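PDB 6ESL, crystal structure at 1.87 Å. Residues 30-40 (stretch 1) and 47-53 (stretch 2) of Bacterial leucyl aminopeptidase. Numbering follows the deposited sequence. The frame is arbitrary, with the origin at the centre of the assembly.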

# COMPACT_ATOMS: atom_id res chain seq x y z
N LEU B 30 -24.34 5.02 -6.62
CA LEU B 30 -25.13 4.20 -7.57
C LEU B 30 -26.60 4.14 -7.22
O LEU B 30 -27.50 4.21 -8.11
CB LEU B 30 -24.51 2.80 -7.60
CG LEU B 30 -25.17 1.77 -8.55
CD1 LEU B 30 -25.33 2.24 -10.01
CD2 LEU B 30 -24.32 0.56 -8.50
N ALA B 31 -26.90 3.98 -5.93
CA ALA B 31 -28.30 3.92 -5.47
C ALA B 31 -29.11 5.11 -5.94
O ALA B 31 -30.26 4.96 -6.33
CB ALA B 31 -28.37 3.81 -3.94
N ALA B 32 -28.48 6.30 -5.96
CA ALA B 32 -29.16 7.49 -6.42
C ALA B 32 -29.68 7.40 -7.87
O ALA B 32 -30.64 8.05 -8.18
CB ALA B 32 -28.29 8.73 -6.23
N LYS B 33 -29.07 6.59 -8.73
CA LYS B 33 -29.44 6.52 -10.13
C LYS B 33 -30.35 5.36 -10.47
O LYS B 33 -30.79 5.25 -11.60
CB LYS B 33 -28.18 6.46 -11.02
CG LYS B 33 -27.11 7.56 -10.77
CD LYS B 33 -27.46 8.98 -11.24
CE LYS B 33 -27.56 9.16 -12.78
NZ LYS B 33 -28.36 10.36 -13.28
N ILE B 34 -30.69 4.51 -9.50
CA ILE B 34 -31.50 3.32 -9.79
C ILE B 34 -32.91 3.71 -10.10
O ILE B 34 -33.51 4.43 -9.31
CB ILE B 34 -31.48 2.29 -8.62
CG1 ILE B 34 -30.10 1.73 -8.46
CG2 ILE B 34 -32.48 1.15 -8.87
CD1 ILE B 34 -29.85 0.91 -7.20
N THR B 35 -33.45 3.26 -11.22
CA THR B 35 -34.88 3.45 -11.54
C THR B 35 -35.72 2.18 -11.73
O THR B 35 -36.94 2.28 -11.92
CB THR B 35 -35.09 4.32 -12.79
OG1 THR B 35 -34.56 3.66 -13.94
CG2 THR B 35 -34.40 5.67 -12.59
N VAL B 36 -35.13 0.99 -11.69
CA VAL B 36 -35.94 -0.21 -11.57
C VAL B 36 -36.70 -0.18 -10.20
O VAL B 36 -36.24 0.45 -9.22
CB VAL B 36 -35.10 -1.52 -11.74
CG1 VAL B 36 -34.22 -1.50 -13.01
CG2 VAL B 36 -34.22 -1.79 -10.57
N PRO B 37 -37.84 -0.84 -10.13
CA PRO B 37 -38.51 -1.00 -8.82
C PRO B 37 -37.62 -1.65 -7.76
O PRO B 37 -36.85 -2.59 -8.05
CB PRO B 37 -39.71 -1.90 -9.15
CG PRO B 37 -39.90 -1.87 -10.65
CD PRO B 37 -38.57 -1.50 -11.23
N HIS B 38 -37.64 -1.11 -6.56
CA HIS B 38 -36.78 -1.59 -5.49
C HIS B 38 -37.27 -1.09 -4.13
O HIS B 38 -37.86 -0.02 -4.05
CB HIS B 38 -35.28 -1.19 -5.71
CG HIS B 38 -35.01 0.29 -5.69
ND1 HIS B 38 -35.47 1.15 -6.67
CD2 HIS B 38 -34.32 1.05 -4.80
CE1 HIS B 38 -35.10 2.39 -6.37
NE2 HIS B 38 -34.40 2.36 -5.25
N LYS B 39 -37.05 -1.87 -3.08
CA LYS B 39 -37.38 -1.49 -1.74
C LYS B 39 -36.13 -1.27 -1.01
O LYS B 39 -35.22 -2.06 -1.12
CB LYS B 39 -38.13 -2.60 -0.98
CG LYS B 39 -39.49 -2.96 -1.44
CD LYS B 39 -40.13 -4.11 -0.60
CE LYS B 39 -41.55 -4.43 -1.10
NZ LYS B 39 -42.27 -5.52 -0.41
N ILE B 40 -36.09 -0.22 -0.22
CA ILE B 40 -34.95 0.04 0.63
C ILE B 40 -35.16 -0.77 1.88
O ILE B 40 -36.18 -0.63 2.52
CB ILE B 40 -34.83 1.51 1.04
CG1 ILE B 40 -35.02 2.49 -0.15
CG2 ILE B 40 -33.52 1.74 1.76
CD1 ILE B 40 -34.22 2.18 -1.37
N PHE B 47 -24.16 3.47 2.07
CA PHE B 47 -24.81 2.31 1.40
C PHE B 47 -26.27 2.24 1.64
O PHE B 47 -26.79 2.67 2.72
CB PHE B 47 -24.27 0.91 1.87
CG PHE B 47 -22.83 0.68 1.66
CD1 PHE B 47 -22.35 0.33 0.41
CD2 PHE B 47 -21.94 0.77 2.71
CE1 PHE B 47 -21.00 0.13 0.21
CE2 PHE B 47 -20.58 0.56 2.54
CZ PHE B 47 -20.10 0.24 1.26
N LYS B 48 -26.96 1.70 0.64
CA LYS B 48 -28.28 1.15 0.83
C LYS B 48 -28.20 -0.38 0.62
O LYS B 48 -27.43 -0.84 -0.20
CB LYS B 48 -29.28 1.68 -0.19
CG LYS B 48 -29.49 3.19 -0.04
CD LYS B 48 -30.67 3.70 -0.79
CE LYS B 48 -30.65 5.22 -0.65
NZ LYS B 48 -31.71 5.71 -1.50
N ILE B 49 -29.04 -1.14 1.30
CA ILE B 49 -29.40 -2.48 0.89
C ILE B 49 -30.78 -2.44 0.34
O ILE B 49 -31.79 -2.06 1.02
CB ILE B 49 -29.22 -3.51 2.04
CG1 ILE B 49 -27.78 -3.59 2.39
CG2 ILE B 49 -29.84 -4.85 1.63
CD1 ILE B 49 -27.40 -4.30 3.66
N ILE B 50 -30.89 -2.90 -0.88
CA ILE B 50 -32.13 -2.86 -1.57
C ILE B 50 -32.59 -4.26 -1.93
O ILE B 50 -31.78 -5.19 -2.01
CB ILE B 50 -32.06 -2.02 -2.87
CG1 ILE B 50 -31.08 -2.61 -3.92
CG2 ILE B 50 -31.62 -0.59 -2.53
CD1 ILE B 50 -31.26 -1.99 -5.28
N ASP B 51 -33.88 -4.39 -2.11
CA ASP B 51 -34.48 -5.59 -2.60
C ASP B 51 -34.94 -5.32 -4.00
O ASP B 51 -35.66 -4.31 -4.23
CB ASP B 51 -35.75 -5.93 -1.72
CG ASP B 51 -36.41 -7.21 -2.13
OD1 ASP B 51 -37.22 -7.20 -3.06
OD2 ASP B 51 -36.00 -8.26 -1.62
N VAL B 52 -34.70 -6.24 -4.89
CA VAL B 52 -35.13 -6.10 -6.26
C VAL B 52 -35.48 -7.43 -6.84
O VAL B 52 -35.13 -8.42 -6.30
CB VAL B 52 -34.00 -5.53 -7.13
CG1 VAL B 52 -33.58 -4.19 -6.61
CG2 VAL B 52 -32.82 -6.48 -7.14
N LEU B 53 -36.21 -7.45 -7.94
CA LEU B 53 -36.48 -8.69 -8.63
C LEU B 53 -35.18 -9.19 -9.25
O LEU B 53 -34.39 -8.39 -9.71
CB LEU B 53 -37.41 -8.47 -9.78
CG LEU B 53 -38.88 -8.17 -9.58
CD1 LEU B 53 -39.54 -8.39 -10.91
CD2 LEU B 53 -39.46 -9.08 -8.54

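A short piece of antiparallel sheet often owes its stability to two things: a closed pair of backbone hydrogen bonds, and apolar side chains gathered along one face. These two stretches of a bacterial leucyl aminopeptidase, which together bury 472 Å², illustrate the principle well.

Stretch 1 enters as helix. The side chain of Ala31 points toward the strand of stretch 2, and its CB lies 3.9 Å from CD of Lys48. The methyl group of Ala31 packs on the aliphatic part of the extended Lys48 side chain, which spans the gap between the two backbones. A type I turn from Ala31 to Ile34 then redirects the backbone, with Ile34 N donating to Ala31 O at 3.2 Å. Lys33, within the turn, stays exposed and out of reach of the strand. Ile34, by contrast, is buried, and its CD1 meets CD1 of Ile50 at 3.8 Å, an apolar contact made by the tips of two branched side chains.

Thr35 makes no contact with stretch 2, and Pro37 approaches chiefly through its backbone, its O lying 3.9 Å from CG1 of Val52. The next residue, His38, is held by its own stretch: ND1 donates a hydrogen bond to Val36 O at 2.8 Å, which ties the ring to the preceding loop. In this pose, the ring presents its edge to Ile50, with CD2 3.9 Å from CG2, while His38 CB packs 3.6 Å from CG1 of Val52. ND1 is thus satisfied within stretch 1, while CD2 makes the edge contact with Ile50.

At Lys39 the backbone takes over. Lys39 N donates to Asp51 O at 3.0 Å, and Asp51 N returns a bond to Lys39 O at 2.9 Å, both nearly straight, forming the hydrogen-bonded pair of the antiparallel ladder. The same two carbonyls also receive CA-H...O contacts, from His38 CA to Asp51 O and from Ile50 CA to Lys39 O, each 3.2 Å. The side chains of Lys39 and Asp51 share a face, with their CB atoms 4.2 Å apart, but the extended lysine leads its end away; Asp51 OD2 is hydrogen-bonded elsewhere in the structure.

Ile40 pairs with Ile50 on the other face, at a non-hydrogen-bonded position where the CA atoms come within 4.6 Å. With chi1 and chi2 both m, its CD1 lies 4.0 Å from CG2 of Ile50 and 3.9 Å from CD of Lys48. Ile50 thus makes apolar contacts with Ile34 and Ile40, and the edge of the His38 ring packs against its CG2.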